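Local structure of Non-heme chloroperoxidase CPO-A1 (Streptomyces aureofaciens, 1A8Q) at residues H26-N31 with Q153-T158; V91-G96 with E160-A165; A165-N170 with G220-V225; Q224-D229 with S250-A255. The protein is a cofactor-free haloperoxidase of the alpha/beta hydrolase fold that can brominate organic substrates and may be the chlorinating enzyme of 7-chlorotetracycline biosynthesis. All blocks are in the same frame, centred on the assembly; numbering follows the deposited sequence.

Contact 1: H26-N31 with Q153-T158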
loop_
_atom_site.group_PDB
_atom_site.type_symbol
_atom_site.label_atom_id
_atom_site.label_comp_id
_atom_site.label_asym_id
_atom_site.label_seq_id
_atom_site.Cartn_x
_atom_site.Cartn_y
_atom_site.Cartn_z
ATOM N N HIS A 26 -3.963 -1.836 -0.076
ATOM C CA HIS A 26 -3.684 -0.984 1.046
ATOM C C HIS A 26 -2.391 -1.252 1.831
ATOM O O HIS A 26 -1.815 -2.302 1.611
ATOM C CB HIS A 26 -4.858 -1.072 2.091
ATOM C CG HIS A 26 -4.954 -2.395 2.799
ATOM N ND1 HIS A 26 -4.238 -2.680 3.936
ATOM C CD2 HIS A 26 -5.708 -3.507 2.494
ATOM C CE1 HIS A 26 -4.542 -3.914 4.314
ATOM N NE2 HIS A 26 -5.400 -4.437 3.488
ATOM N N GLY A 27 -2.046 -0.305 2.701
ATOM C CA GLY A 27 -0.807 -0.478 3.491
ATOM C C GLY A 27 -1.090 -0.968 4.919
ATOM O O GLY A 27 -2.218 -1.232 5.292
ATOM N N TRP A 28 -0.003 -1.052 5.695
ATOM C CA TRP A 28 -0.109 -1.485 7.095
ATOM C C TRP A 28 -0.391 -0.277 7.931
ATOM O O TRP A 28 0.198 0.802 7.725
ATOM C CB TRP A 28 1.298 -2.026 7.419
ATOM C CG TRP A 28 1.651 -2.472 8.815
ATOM C CD1 TRP A 28 1.565 -3.721 9.309
ATOM C CD2 TRP A 28 2.213 -1.658 9.857
ATOM N NE1 TRP A 28 2.014 -3.767 10.606
ATOM C CE2 TRP A 28 2.420 -2.511 10.956
ATOM C CE3 TRP A 28 2.570 -0.317 9.983
ATOM C CZ2 TRP A 28 2.968 -2.079 12.170
ATOM C CZ3 TRP A 28 3.109 0.130 11.182
ATOM C CH2 TRP A 28 3.296 -0.766 12.260
ATOM N N PRO A 29 -1.150 -0.418 9.038
ATOM C CA PRO A 29 -1.902 -1.609 9.409
ATOM C C PRO A 29 -3.393 -1.471 9.121
ATOM O O PRO A 29 -4.270 -1.722 9.979
ATOM C CB PRO A 29 -1.706 -1.506 10.942
ATOM C CG PRO A 29 -1.787 -0.038 11.241
ATOM C CD PRO A 29 -1.273 0.681 10.015
ATOM N N LEU A 30 -3.707 -1.002 7.920
ATOM C CA LEU A 30 -5.084 -0.587 7.608
ATOM C C LEU A 30 -5.823 -1.629 6.835
ATOM O O LEU A 30 -5.657 -2.828 7.066
ATOM C CB LEU A 30 -4.945 0.762 6.858
ATOM C CG LEU A 30 -4.081 1.808 7.550
ATOM C CD1 LEU A 30 -4.055 3.076 6.676
ATOM C CD2 LEU A 30 -4.596 2.146 8.949
ATOM N N ASN A 31 -6.747 -1.188 5.961
ATOM C CA ASN A 31 -7.543 -2.124 5.210
ATOM C C ASN A 31 -8.163 -1.350 4.030
ATOM O O ASN A 31 -7.726 -0.214 3.873
ATOM C CB ASN A 31 -8.598 -2.848 6.058
ATOM C CG ASN A 31 -9.565 -1.911 6.752
ATOM O OD1 ASN A 31 -10.287 -1.178 6.071
ATOM N ND2 ASN A 31 -9.685 -1.920 8.093
ATOM N N GLN A 153 -2.783 1.841 22.130
ATOM C CA GLN A 153 -2.071 3.088 22.322
ATOM C C GLN A 153 -1.022 3.249 21.203
ATOM O O GLN A 153 -0.810 4.366 20.766
ATOM C CB GLN A 153 -1.270 3.102 23.654
ATOM C CG GLN A 153 -0.660 4.460 23.972
ATOM C CD GLN A 153 -1.676 5.577 24.052
ATOM O OE1 GLN A 153 -2.761 5.414 24.630
ATOM N NE2 GLN A 153 -1.372 6.756 23.500
ATOM N N PHE A 154 -0.414 2.134 20.807
ATOM C CA PHE A 154 0.634 2.235 19.762
ATOM C C PHE A 154 0.077 2.806 18.464
ATOM O O PHE A 154 0.768 3.586 17.769
ATOM C CB PHE A 154 1.265 0.864 19.511
ATOM C CG PHE A 154 2.369 0.930 18.451
ATOM C CD1 PHE A 154 3.535 1.586 18.732
ATOM C CD2 PHE A 154 2.159 0.259 17.250
ATOM C CE1 PHE A 154 4.566 1.599 17.755
ATOM C CE2 PHE A 154 3.186 0.268 16.290
ATOM C CZ PHE A 154 4.349 0.930 16.592
ATOM N N TRP A 155 -1.154 2.447 18.103
ATOM C CA TRP A 155 -1.710 3.030 16.841
ATOM C C TRP A 155 -1.949 4.506 17.031
ATOM O O TRP A 155 -1.784 5.297 16.076
ATOM C CB TRP A 155 -2.978 2.265 16.457
ATOM C CG TRP A 155 -2.741 0.805 16.245
ATOM C CD1 TRP A 155 -3.564 -0.205 16.666
ATOM C CD2 TRP A 155 -1.702 0.179 15.469
ATOM N NE1 TRP A 155 -3.043 -1.406 16.290
ATOM C CE2 TRP A 155 -1.906 -1.198 15.543
ATOM C CE3 TRP A 155 -0.613 0.692 14.735
ATOM C CZ2 TRP A 155 -1.077 -2.125 14.899
ATOM C CZ3 TRP A 155 0.205 -0.234 14.076
ATOM C CH2 TRP A 155 -0.032 -1.611 14.189
ATOM N N LYS A 156 -2.449 4.938 18.207
ATOM C CA LYS A 156 -2.640 6.367 18.442
ATOM C C LYS A 156 -1.313 7.117 18.331
ATOM O O LYS A 156 -1.260 8.185 17.679
ATOM C CB LYS A 156 -3.225 6.603 19.842
ATOM C CG LYS A 156 -4.568 5.839 19.924
ATOM C CD LYS A 156 -5.175 5.733 21.295
ATOM C CE LYS A 156 -4.972 6.919 22.206
ATOM N NZ LYS A 156 -5.738 8.113 21.710
ATOM N N ASP A 157 -0.231 6.544 18.894
ATOM C CA ASP A 157 1.050 7.236 18.812
ATOM C C ASP A 157 1.636 7.212 17.392
ATOM O O ASP A 157 2.239 8.209 16.975
ATOM C CB ASP A 157 2.051 6.556 19.757
ATOM C CG ASP A 157 1.665 6.686 21.228
ATOM O OD1 ASP A 157 0.895 7.554 21.618
ATOM O OD2 ASP A 157 2.193 5.887 22.022
ATOM N N THR A 158 1.457 6.126 16.689
ATOM C CA THR A 158 1.979 5.972 15.327
ATOM C C THR A 158 1.272 6.874 14.329
ATOM O O THR A 158 1.925 7.253 13.334
ATOM C CB THR A 158 1.801 4.501 14.925
ATOM O OG1 THR A 158 2.610 3.754 15.876
ATOM C CG2 THR A 158 2.317 4.210 13.520
#
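W28 and P29, in the loop that follows strand 21-25, meet W155 and F154 on helix 137-162 in a buried, wholly apolar contact. Just ahead of them H26 and G27 set the shape of the loop. The carbonyl oxygen of G27 takes two donors from opposite faces of its plane, H26 ND1 and the backbone N of L30, so the loop turns back at W28-P29. The sequence H-G-W-P matches the loop that in many alpha/beta hydrolases supplies an oxyanion-hole amide. At W28, CG lies anti to the backbone N (chi1 175°), which sends the indole out toward the helix. Its benzo ring receives W155 edge-on: W155 CZ3 comes within 3.6 Å of W28 CH2, over the face, and the six-membered rings form an edge-to-face pair with centroids 5.2 Å apart and planes at 74°. F154 joins more loosely, its CE2 at 4.2 Å from W28 CH2, while W28 NE1 is tied to G192 O. The peptide bond to P29 is cis, and P29 lays its ring over one face of W155. P29 CG sits 3.8 Å from the centroid of the W155 six-membered ring, only 22° off the normal, a CH-pi contact; F154 CD2 lies over the opposite face of the same indole. F180 and A184 of helix 174-184 also touch P29. With only ring, CH-pi and apolar contacts between the segments, the junction depends on shape rather than on polar pairing: aromatic side chains of the helix pack against a loop whose W28 side chain is about 6 Å from that of S94.

Contact 2: V91-G96 with E160-A165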
loop_
_atom_site.group_PDB
_atom_site.type_symbol
_atom_site.label_atom_id
_atom_site.label_comp_id
_atom_site.label_asym_id
_atom_site.label_seq_id
_atom_site.Cartn_x
_atom_site.Cartn_y
_atom_site.Cartn_z
ATOM N N VAL A 91 -3.084 -0.187 -7.892
ATOM C CA VAL A 91 -2.641 1.043 -7.230
ATOM C C VAL A 91 -2.296 0.605 -5.797
ATOM O O VAL A 91 -3.182 0.056 -5.141
ATOM C CB VAL A 91 -3.785 2.059 -7.148
ATOM C CG1 VAL A 91 -3.343 3.286 -6.367
ATOM C CG2 VAL A 91 -4.266 2.434 -8.566
ATOM N N ALA A 92 -1.067 0.810 -5.368
ATOM C CA ALA A 92 -0.684 0.296 -4.043
ATOM C C ALA A 92 -0.118 1.380 -3.166
ATOM O O ALA A 92 0.540 2.309 -3.640
ATOM C CB ALA A 92 0.397 -0.772 -4.312
ATOM N N HIS A 93 -0.382 1.265 -1.850
ATOM C CA HIS A 93 0.248 2.219 -0.920
ATOM C C HIS A 93 1.169 1.466 0.051
ATOM O O HIS A 93 0.830 0.362 0.453
ATOM C CB HIS A 93 -0.870 2.882 -0.069
ATOM C CG HIS A 93 -0.352 3.701 1.064
ATOM N ND1 HIS A 93 -0.752 3.363 2.373
ATOM C CD2 HIS A 93 0.452 4.758 1.178
ATOM C CE1 HIS A 93 -0.186 4.227 3.202
ATOM N NE2 HIS A 93 0.556 5.090 2.510
ATOM N N SER A 94 2.310 2.074 0.360
ATOM C CA SER A 94 3.202 1.556 1.419
ATOM C C SER A 94 3.613 0.126 1.234
ATOM O O SER A 94 4.036 -0.261 0.135
ATOM C CB SER A 94 2.392 1.803 2.733
ATOM O OG SER A 94 3.295 1.807 3.829
ATOM N N MET A 95 3.427 -0.806 2.229
ATOM C CA MET A 95 3.769 -2.190 2.022
ATOM C C MET A 95 2.943 -2.888 0.991
ATOM O O MET A 95 3.297 -3.912 0.425
ATOM C CB MET A 95 3.802 -3.018 3.339
ATOM C CG MET A 95 2.359 -3.258 3.858
ATOM S SD MET A 95 2.385 -4.657 5.025
ATOM C CE MET A 95 2.206 -6.057 3.976
ATOM N N GLY A 96 1.771 -2.329 0.572
ATOM C CA GLY A 96 0.985 -2.791 -0.549
ATOM C C GLY A 96 1.809 -2.798 -1.855
ATOM O O GLY A 96 1.580 -3.585 -2.754
ATOM N N GLU A 160 0.673 9.935 14.486
ATOM C CA GLU A 160 1.378 11.205 14.401
ATOM C C GLU A 160 2.458 11.180 13.309
ATOM O O GLU A 160 2.442 12.049 12.450
ATOM C CB GLU A 160 2.056 11.570 15.728
ATOM C CG GLU A 160 1.064 11.674 16.891
ATOM C CD GLU A 160 0.088 12.833 16.707
ATOM O OE1 GLU A 160 0.496 13.918 16.243
ATOM O OE2 GLU A 160 -1.109 12.677 17.035
ATOM N N GLY A 161 3.298 10.157 13.328
ATOM C CA GLY A 161 4.324 10.055 12.281
ATOM C C GLY A 161 3.715 9.728 10.923
ATOM O O GLY A 161 4.223 10.160 9.874
ATOM N N PHE A 162 2.690 8.866 10.902
ATOM C CA PHE A 162 2.116 8.414 9.638
ATOM C C PHE A 162 1.623 9.616 8.826
ATOM O O PHE A 162 1.742 9.637 7.604
ATOM C CB PHE A 162 0.955 7.474 9.963
ATOM C CG PHE A 162 0.423 6.652 8.831
ATOM C CD1 PHE A 162 -0.595 7.147 8.040
ATOM C CD2 PHE A 162 0.902 5.365 8.647
ATOM C CE1 PHE A 162 -1.112 6.362 7.000
ATOM C CE2 PHE A 162 0.364 4.571 7.647
ATOM C CZ PHE A 162 -0.616 5.108 6.846
ATOM N N PHE A 163 1.051 10.614 9.486
ATOM C CA PHE A 163 0.491 11.778 8.802
ATOM C C PHE A 163 1.373 13.004 8.933
ATOM O O PHE A 163 0.942 14.085 8.489
ATOM C CB PHE A 163 -0.878 12.150 9.449
ATOM C CG PHE A 163 -1.948 11.127 9.214
ATOM C CD1 PHE A 163 -2.418 10.816 7.966
ATOM C CD2 PHE A 163 -2.484 10.427 10.311
ATOM C CE1 PHE A 163 -3.396 9.867 7.732
ATOM C CE2 PHE A 163 -3.473 9.481 10.096
ATOM C CZ PHE A 163 -3.934 9.194 8.827
ATOM N N SER A 164 2.601 12.876 9.443
ATOM C CA SER A 164 3.471 14.033 9.672
ATOM C C SER A 164 2.704 15.120 10.395
ATOM O O SER A 164 2.808 16.333 10.146
ATOM C CB SER A 164 4.034 14.616 8.347
ATOM O OG SER A 164 4.857 13.616 7.770
ATOM N N ALA A 165 1.998 14.714 11.473
ATOM C CA ALA A 165 1.125 15.654 12.170
ATOM C C ALA A 165 1.887 16.533 13.144
ATOM O O ALA A 165 1.302 17.350 13.879
ATOM C CB ALA A 165 0.049 14.818 12.886
#
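H93 and F162 join the nucleophile elbow of the alpha/beta hydrolase fold to the C-terminal end of helix 137-162. Their meeting is aromatic and small. F162 CZ approaches the edge of the imidazole, near its plane, at 3.8 Å from H93 CE1; the rings are turned 74° against each other with centroids 6.0 Å apart, and they pair obliquely. The two side chains come from opposite directions. F162 also meets the ring of H252 edge-to-face, so the helix end packs on the catalytic histidine as well.

Hydrogen bonds shape each side separately. A type II' turn from H93 to G96 closes with G96 N to H93 O, 2.9 Å, and lifts the triad serine S94 into a backbone conformation with phi 55° and psi -126°. H93 NE2 is bonded to H252 O, which helps to orient the imidazole and links the elbow to the histidine loop. On the other side, S164, with positive phi, ends the helix in a Schellman motif: A165 N reaches E160 O and S164 N reaches G161 O. Beside the turn, S94 CB stands 3.5 Å above the plane of the H93 ring, over its centre.

Contact 3: A165-N170 with G220-V225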
loop_
_atom_site.group_PDB
_atom_site.type_symbol
_atom_site.label_atom_id
_atom_site.label_comp_id
_atom_site.label_asym_id
_atom_site.label_seq_id
_atom_site.Cartn_x
_atom_site.Cartn_y
_atom_site.Cartn_z
ATOM N N ALA A 165 1.998 14.714 11.473
ATOM C CA ALA A 165 1.125 15.654 12.170
ATOM C C ALA A 165 1.887 16.533 13.144
ATOM O O ALA A 165 1.302 17.350 13.879
ATOM C CB ALA A 165 0.049 14.818 12.886
ATOM N N ASN A 166 3.197 16.369 13.211
ATOM C CA ASN A 166 4.064 17.230 13.993
ATOM C C ASN A 166 4.416 18.512 13.243
ATOM O O ASN A 166 5.026 19.406 13.847
ATOM C CB ASN A 166 5.344 16.482 14.385
ATOM C CG ASN A 166 5.837 15.550 13.296
ATOM O OD1 ASN A 166 5.933 15.875 12.113
ATOM N ND2 ASN A 166 6.158 14.316 13.704
ATOM N N ARG A 167 4.063 18.628 11.972
ATOM C CA ARG A 167 4.406 19.858 11.250
ATOM C C ARG A 167 3.401 20.958 11.503
ATOM O O ARG A 167 2.212 20.744 11.313
ATOM C CB ARG A 167 4.499 19.582 9.751
ATOM C CG ARG A 167 5.407 18.406 9.444
ATOM C CD ARG A 167 6.828 18.762 9.883
ATOM N NE ARG A 167 7.777 17.894 9.191
ATOM C CZ ARG A 167 9.049 17.798 9.595
ATOM N NH1 ARG A 167 9.446 18.473 10.667
ATOM N NH2 ARG A 167 9.896 17.050 8.908
ATOM N N PRO A 168 3.871 22.094 12.005
ATOM C CA PRO A 168 3.019 23.240 12.239
ATOM C C PRO A 168 2.186 23.551 11.013
ATOM O O PRO A 168 2.692 23.478 9.896
ATOM C CB PRO A 168 4.004 24.390 12.491
ATOM C CG PRO A 168 5.240 23.716 12.974
ATOM C CD PRO A 168 5.305 22.381 12.280
ATOM N N GLY A 169 0.911 23.890 11.212
ATOM C CA GLY A 169 0.062 24.240 10.077
ATOM C C GLY A 169 -0.372 23.109 9.168
ATOM O O GLY A 169 -0.810 23.360 8.024
ATOM N N ASN A 170 -0.283 21.855 9.625
ATOM C CA ASN A 170 -0.718 20.738 8.785
ATOM C C ASN A 170 -2.254 20.687 8.755
ATOM O O ASN A 170 -2.906 21.325 9.595
ATOM C CB ASN A 170 -0.152 19.414 9.310
ATOM C CG ASN A 170 -0.724 19.082 10.665
ATOM O OD1 ASN A 170 -1.892 18.685 10.758
ATOM N ND2 ASN A 170 0.044 19.266 11.730
ATOM N N GLY A 220 5.803 11.347 -1.085
ATOM C CA GLY A 220 5.953 12.660 -0.440
ATOM C C GLY A 220 7.406 12.789 0.017
ATOM O O GLY A 220 7.975 11.808 0.505
ATOM N N ASP A 221 7.917 14.019 0.082
ATOM C CA ASP A 221 9.275 14.158 0.616
ATOM C C ASP A 221 9.305 14.503 2.085
ATOM O O ASP A 221 10.373 14.772 2.621
ATOM C CB ASP A 221 10.052 15.189 -0.219
ATOM C CG ASP A 221 9.597 16.596 -0.015
ATOM O OD1 ASP A 221 8.785 16.938 0.873
ATOM O OD2 ASP A 221 10.125 17.456 -0.798
ATOM N N ASP A 222 8.150 14.437 2.785
ATOM C CA ASP A 222 8.158 14.467 4.233
ATOM C C ASP A 222 7.568 13.162 4.792
ATOM O O ASP A 222 6.825 13.155 5.794
ATOM C CB ASP A 222 7.402 15.682 4.789
ATOM C CG ASP A 222 7.635 15.866 6.271
ATOM O OD1 ASP A 222 8.739 15.558 6.767
ATOM O OD2 ASP A 222 6.687 16.242 6.993
ATOM N N ASP A 223 7.856 12.079 4.084
ATOM C CA ASP A 223 7.359 10.753 4.518
ATOM C C ASP A 223 8.273 10.258 5.635
ATOM O O ASP A 223 9.442 9.897 5.458
ATOM C CB ASP A 223 7.287 9.836 3.305
ATOM C CG ASP A 223 6.552 8.547 3.579
ATOM O OD1 ASP A 223 6.688 8.053 4.730
ATOM O OD2 ASP A 223 5.881 8.056 2.663
ATOM N N GLN A 224 7.671 10.199 6.824
ATOM C CA GLN A 224 8.433 9.810 8.031
ATOM C C GLN A 224 8.352 8.329 8.289
ATOM O O GLN A 224 8.827 7.840 9.344
ATOM C CB GLN A 224 7.842 10.608 9.209
ATOM C CG GLN A 224 8.009 12.105 9.131
ATOM C CD GLN A 224 7.371 12.900 10.251
ATOM O OE1 GLN A 224 7.170 12.365 11.346
ATOM N NE2 GLN A 224 7.066 14.169 10.012
ATOM N N VAL A 225 7.773 7.551 7.395
ATOM C CA VAL A 225 7.605 6.103 7.556
ATOM C C VAL A 225 8.434 5.363 6.499
ATOM O O VAL A 225 9.172 4.409 6.819
ATOM C CB VAL A 225 6.128 5.692 7.432
ATOM C CG1 VAL A 225 5.900 4.191 7.607
ATOM C CG2 VAL A 225 5.262 6.427 8.475
#
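N166 and R167, just beyond the end of helix 137-162, reach across to Q224 and D222 in the loop after strand 215-220, the loop that carries D223, the acid of the alpha/beta hydrolase catalytic triad. Two different polar pairs lie side by side at the surface.

The first is amide to amide. N166 and Q224 come from opposite directions with their planes only 9° apart and close a ring of two hydrogen bonds: Q224 NE2 gives to N166 OD1 at 2.9 Å, and N166 ND2 gives back to Q224 OE1 at 3.2 Å. Each bond is nearly straight and falls on a lone pair in the carbonyl plane, which fixes the rotation of both amides. Q224 spans the gap with its chain extended beyond CG.

The second is a salt bridge. R167 grips D222 side-on, NE to OD2 at 3.0 Å and NH2 to OD1 at 2.9 Å. Both oxygens are met on the syn side, though somewhat out of the carboxylate plane, because guanidinium and carboxylate are turned 27° against each other. A bend at chi2 (-64°) brings the guanidinium round, and Q224 NE2 lies over one of its faces, 3.9 Å from R167 NE, so the two pairs pack on each other. R167 probably balances the charge of D222.

Within the segments, further bonds hold the loops in shape. R167 to N170 form a type II turn, braced by N170 ND2 on R167 O at 2.7 Å. In the acid loop D223 OD1 accepts from V225 N at 2.9 Å, an Asx turn.

Contact 4: Q224-D229 with S250-A255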
loop_
_atom_site.group_PDB
_atom_site.type_symbol
_atom_site.label_atom_id
_atom_site.label_comp_id
_atom_site.label_asym_id
_atom_site.label_seq_id
_atom_site.Cartn_x
_atom_site.Cartn_y
_atom_site.Cartn_z
ATOM N N GLN A 224 7.671 10.199 6.824
ATOM C CA GLN A 224 8.433 9.810 8.031
ATOM C C GLN A 224 8.352 8.329 8.289
ATOM O O GLN A 224 8.827 7.840 9.344
ATOM C CB GLN A 224 7.842 10.608 9.209
ATOM C CG GLN A 224 8.009 12.105 9.131
ATOM C CD GLN A 224 7.371 12.900 10.251
ATOM O OE1 GLN A 224 7.170 12.365 11.346
ATOM N NE2 GLN A 224 7.066 14.169 10.012
ATOM N N VAL A 225 7.773 7.551 7.395
ATOM C CA VAL A 225 7.605 6.103 7.556
ATOM C C VAL A 225 8.434 5.363 6.499
ATOM O O VAL A 225 9.172 4.409 6.819
ATOM C CB VAL A 225 6.128 5.692 7.432
ATOM C CG1 VAL A 225 5.900 4.191 7.607
ATOM C CG2 VAL A 225 5.262 6.427 8.475
ATOM N N VAL A 226 8.310 5.779 5.239
ATOM C CA VAL A 226 8.981 5.146 4.104
ATOM C C VAL A 226 9.817 6.228 3.428
ATOM O O VAL A 226 9.297 7.085 2.743
ATOM C CB VAL A 226 7.956 4.521 3.154
ATOM C CG1 VAL A 226 8.612 3.892 1.922
ATOM C CG2 VAL A 226 7.137 3.429 3.881
ATOM N N PRO A 227 11.126 6.229 3.639
ATOM C CA PRO A 227 11.958 7.353 3.212
ATOM C C PRO A 227 12.073 7.447 1.706
ATOM O O PRO A 227 12.443 6.481 1.061
ATOM C CB PRO A 227 13.312 7.094 3.868
ATOM C CG PRO A 227 13.318 5.620 4.114
ATOM C CD PRO A 227 11.886 5.300 4.518
ATOM N N ILE A 228 11.751 8.651 1.190
ATOM C CA ILE A 228 11.738 8.795 -0.258
ATOM C C ILE A 228 13.049 8.436 -0.917
ATOM O O ILE A 228 12.990 7.781 -1.957
ATOM C CB ILE A 228 11.284 10.223 -0.646
ATOM C CG1 ILE A 228 11.069 10.322 -2.146
ATOM C CG2 ILE A 228 12.232 11.304 -0.138
ATOM C CD1 ILE A 228 10.404 11.637 -2.557
ATOM N N ASP A 229 14.169 8.875 -0.368
ATOM C CA ASP A 229 15.428 8.587 -1.101
ATOM C C ASP A 229 15.794 7.134 -1.250
ATOM O O ASP A 229 16.540 6.714 -2.170
ATOM C CB ASP A 229 16.555 9.341 -0.371
ATOM C CG ASP A 229 16.383 10.840 -0.531
ATOM O OD1 ASP A 229 15.829 11.326 -1.540
ATOM O OD2 ASP A 229 16.801 11.537 0.406
ATOM N N SER A 250 4.637 16.407 1.614
ATOM C CA SER A 250 3.556 15.464 1.906
ATOM C C SER A 250 4.032 14.312 2.800
ATOM O O SER A 250 5.161 13.864 2.709
ATOM C CB SER A 250 2.964 14.875 0.627
ATOM O OG SER A 250 2.152 15.900 0.034
ATOM N N SER A 251 3.071 13.807 3.586
ATOM C CA SER A 251 3.387 12.691 4.478
ATOM C C SER A 251 3.185 11.336 3.838
ATOM O O SER A 251 2.989 11.124 2.653
ATOM C CB SER A 251 2.386 12.816 5.647
ATOM O OG SER A 251 1.058 12.468 5.264
ATOM N N HIS A 252 3.221 10.301 4.690
ATOM C CA HIS A 252 2.999 8.936 4.293
ATOM C C HIS A 252 1.503 8.696 4.048
ATOM O O HIS A 252 1.145 7.725 3.381
ATOM C CB HIS A 252 3.456 7.973 5.418
ATOM C CG HIS A 252 3.481 6.532 4.977
ATOM N ND1 HIS A 252 4.259 6.160 3.895
ATOM C CD2 HIS A 252 2.915 5.399 5.407
ATOM C CE1 HIS A 252 4.108 4.881 3.649
ATOM N NE2 HIS A 252 3.338 4.360 4.591
ATOM N N GLY A 253 0.623 9.571 4.523
ATOM C CA GLY A 253 -0.806 9.362 4.416
ATOM C C GLY A 253 -1.502 10.244 3.369
ATOM O O GLY A 253 -2.687 10.565 3.546
ATOM N N ILE A 254 -0.872 10.421 2.218
ATOM C CA ILE A 254 -1.418 11.251 1.135
ATOM C C ILE A 254 -2.831 10.916 0.736
ATOM O O ILE A 254 -3.640 11.858 0.518
ATOM C CB ILE A 254 -0.477 11.104 -0.095
ATOM C CG1 ILE A 254 0.840 11.861 0.110
ATOM C CG2 ILE A 254 -1.157 11.568 -1.373
ATOM C CD1 ILE A 254 1.919 11.307 -0.833
ATOM N N ALA A 255 -3.256 9.642 0.688
ATOM C CA ALA A 255 -4.578 9.306 0.183
ATOM C C ALA A 255 -5.704 9.732 1.134
ATOM O O ALA A 255 -6.856 9.785 0.679
ATOM C CB ALA A 255 -4.690 7.794 -0.020
HETATM O O HOH W 1 4.852 10.910 7.267
#
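The histidine loop of the catalytic triad packs here against the loop leading on from the acid, with H252 resting on V225 and V226. V225 lies over one face of the imidazole: its CB is 3.9 Å from the ring centroid and 18° off the normal, a CH-pi contact, with CG1 leaning toward CD2 and NE2 of the ring and CG2 toward CB and CG. V226 comes obliquely at the CE1 corner, its CG2 3.4 Å from H252 CE1. In H252, CG anti to the backbone N (chi1 -170°) carries the ring toward V225 and V226. ND1 is bonded to D223 OD2 and NE2 to S94 OG, so both ring nitrogens are hydrogen-bonded within the triad while the apolar contacts probably limit how the ring can tilt. The backbones are joined through one water, which accepts from Q224 N at 2.9 Å and from H252 N at 3.1 Å. Within the histidine loop, S251 OG accepts from G253 N at 3.0 Å, an ST turn that shapes the chain around the histidine. Both loops leave the C-terminal ends of neighbouring parallel strands, 215-220 and 243-247, at one side of the sheet; helix 232-238 makes the crossover between these strands, and helix 260-272 follows the histidine loop, with I254 packed on F264.

Contacts 1, 2 and 4 are buried; contact 3 lies at the surface and differs in kind, relying on charge and paired amides where the others rely on rings and methyl groups. Contacts 1 and 2 both use helix 137-162 and touch at several points, among them L30 on F162. Contacts 2 and 3 share A165, and S164 OG bonds to D222 O between them. Contacts 3 and 4 share Q224 and V225. The triad is spread over the last three: S94 in contact 2, D223 in contact 3 and H252 in contact 4, with H252 hydrogen-bonded to both other members. Contact 1 borders this site without holding a triad residue.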